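Local coordinates for regulatory protein cox (Enterobacteria phage P2, PDB 4LHF), which binds DNA and represses the Pc promoter, which controls the genes for the immunity repressor and the integrase, at residues G35-I40 and P60-G65. Residues are numbered along the deposited sequence; the frame is centred on the assembly and turned at random.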
loop_
_atom_site.group_PDB
_atom_site.type_symbol
_atom_site.label_atom_id
_atom_site.label_comp_id
_atom_site.label_asym_id
_atom_site.label_seq_id
_atom_site.Cartn_x
_atom_site.Cartn_y
_atom_site.Cartn_z
ATOM N N GLY A 35 1.471 4.937 10.207
ATOM C CA GLY A 35 0.620 3.760 10.194
ATOM C C GLY A 35 -0.372 3.741 9.048
ATOM O O GLY A 35 -1.566 3.535 9.257
ATOM N N LYS A 36 0.125 3.945 7.831
ATOM C CA LYS A 36 -0.739 4.034 6.658
ATOM C C LYS A 36 -0.649 2.819 5.734
ATOM O O LYS A 36 -1.431 2.701 4.789
ATOM C CB LYS A 36 -0.409 5.283 5.843
ATOM C CG LYS A 36 -0.639 6.602 6.548
ATOM C CD LYS A 36 -0.389 7.746 5.581
ATOM C CE LYS A 36 -0.384 9.089 6.277
ATOM N NZ LYS A 36 -0.141 10.195 5.312
ATOM N N LEU A 37 0.299 1.925 5.993
ATOM C CA LEU A 37 0.576 0.844 5.050
ATOM C C LEU A 37 0.675 -0.535 5.695
ATOM O O LEU A 37 1.201 -0.675 6.798
ATOM C CB LEU A 37 1.861 1.142 4.272
ATOM C CG LEU A 37 1.861 2.399 3.401
ATOM C CD1 LEU A 37 3.237 2.645 2.815
ATOM C CD2 LEU A 37 0.831 2.268 2.298
ATOM N N PRO A 38 0.165 -1.564 4.997
ATOM C CA PRO A 38 0.304 -2.952 5.444
ATOM C C PRO A 38 1.761 -3.373 5.355
ATOM O O PRO A 38 2.335 -3.382 4.270
ATOM C CB PRO A 38 -0.548 -3.731 4.441
ATOM C CG PRO A 38 -0.606 -2.865 3.232
ATOM C CD PRO A 38 -0.597 -1.458 3.741
ATOM N N VAL A 39 2.349 -3.720 6.493
ATOM C CA VAL A 39 3.796 -3.861 6.581
ATOM C C VAL A 39 4.248 -5.133 7.297
ATOM O O VAL A 39 3.636 -5.565 8.268
ATOM C CB VAL A 39 4.416 -2.605 7.252
ATOM C CG1 VAL A 39 5.566 -2.969 8.176
ATOM C CG2 VAL A 39 4.871 -1.617 6.193
ATOM N N ILE A 40 5.311 -5.740 6.780
ATOM C CA ILE A 40 5.995 -6.832 7.451
ATOM C C ILE A 40 7.419 -6.391 7.743
ATOM O O ILE A 40 8.039 -5.697 6.934
ATOM C CB ILE A 40 6.037 -8.088 6.575
ATOM C CG1 ILE A 40 4.623 -8.494 6.172
ATOM C CG2 ILE A 40 6.731 -9.231 7.303
ATOM C CD1 ILE A 40 4.575 -9.761 5.364
ATOM N N PRO A 60 -0.980 -8.156 -1.128
ATOM C CA PRO A 60 -2.380 -8.602 -1.090
ATOM C C PRO A 60 -3.249 -7.774 -0.148
ATOM O O PRO A 60 -4.365 -7.401 -0.512
ATOM C CB PRO A 60 -2.269 -10.036 -0.569
ATOM C CG PRO A 60 -0.941 -10.489 -1.036
ATOM C CD PRO A 60 -0.048 -9.286 -0.952
ATOM N N ALA A 61 -2.737 -7.489 1.044
ATOM C CA ALA A 61 -3.459 -6.673 2.012
ATOM C C ALA A 61 -3.707 -5.276 1.457
ATOM O O ALA A 61 -4.792 -4.713 1.618
ATOM C CB ALA A 61 -2.685 -6.593 3.315
ATOM N N TRP A 62 -2.692 -4.731 0.795
ATOM C CA TRP A 62 -2.757 -3.398 0.208
ATOM C C TRP A 62 -3.854 -3.305 -0.847
ATOM O O TRP A 62 -4.735 -2.448 -0.767
ATOM C CB TRP A 62 -1.391 -3.032 -0.382
ATOM C CG TRP A 62 -1.366 -1.809 -1.251
ATOM C CD1 TRP A 62 -1.108 -1.763 -2.591
ATOM C CD2 TRP A 62 -1.590 -0.454 -0.838
ATOM N NE1 TRP A 62 -1.160 -0.467 -3.039
ATOM C CE2 TRP A 62 -1.455 0.355 -1.986
ATOM C CE3 TRP A 62 -1.895 0.150 0.383
ATOM C CZ2 TRP A 62 -1.617 1.739 -1.944
ATOM C CZ3 TRP A 62 -2.055 1.523 0.421
ATOM C CH2 TRP A 62 -1.915 2.302 -0.736
ATOM N N ASN A 63 -3.812 -4.207 -1.822
ATOM C CA ASN A 63 -4.769 -4.183 -2.924
ATOM C C ASN A 63 -6.190 -4.572 -2.524
ATOM O O ASN A 63 -7.158 -3.983 -3.012
ATOM C CB ASN A 63 -4.273 -5.044 -4.084
ATOM C CG ASN A 63 -3.049 -4.453 -4.761
ATOM O OD1 ASN A 63 -3.015 -3.262 -5.073
ATOM N ND2 ASN A 63 -2.031 -5.278 -4.972
ATOM N N ASN A 64 -6.317 -5.555 -1.637
ATOM C CA ASN A 64 -7.623 -5.905 -1.094
ATOM C C ASN A 64 -8.204 -4.750 -0.285
ATOM O O ASN A 64 -9.415 -4.528 -0.281
ATOM C CB ASN A 64 -7.545 -7.170 -0.240
ATOM C CG ASN A 64 -7.181 -8.397 -1.051
ATOM O OD1 ASN A 64 -7.373 -8.427 -2.266
ATOM N ND2 ASN A 64 -6.651 -9.415 -0.383
ATOM N N GLY A 65 -7.327 -4.011 0.388
ATOM C CA GLY A 65 -7.728 -2.831 1.134
ATOM C C GLY A 65 -8.234 -1.730 0.220
ATOM O O GLY A 65 -9.287 -1.137 0.469
#
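L37 and P38 pack against A61 and W62, joining the turn after helix 25-34 to the first turn of helix 59-72 in a helix-turn-helix DNA-binding fold, in which helices 14-21 and 25-34 pair with a small antiparallel sheet whose hairpin of strands 39-42 and 54-58 is consistent with the wing of a winged helix. Backbone bonding holds the turn at both ends: G35, with positive phi, is the C-prime residue of the Schellman motif that closes helix 25-34, and P38, just ahead of strand 39-42, is hydrogen-bonded through its backbone to Y58 at the end of strand 54-58. The contact itself is wholly apolar; no hydrogen bond crosses between residues 35-40 and 60-65, and about 171 Å² is buried in all. P38 sits at its middle, its CA 6.1 Å from the CA of W62. The pyrrolidine ring spans two neighbouring helix residues with different atoms: CB meets the methyl CB of A61 at 3.7 Å, while CG lies against W62, 3.7 Å from its CB at the root of the side chain. CD reaches further along the same residue, to CE3 of the indole at 3.9 Å. With CG anti to the backbone N (chi1 169°) and chi2 at -114°, W62 brings the CE3-CZ3 side of its six-membered ring to P38 and L37. F17 of helix 14-21 meets the indole edge-to-face, so W62 also ties helix 59-72 to helix 14-21. L37 touches V28 and M31 of helix 25-34 as well and so bridges that helix to the indole. With CG anti to its carbonyl carbon (chi1 -62°), L37 sends one branch to the tryptophan: CD2 approaches the ring obliquely, 3.5 Å from CZ3 of W62.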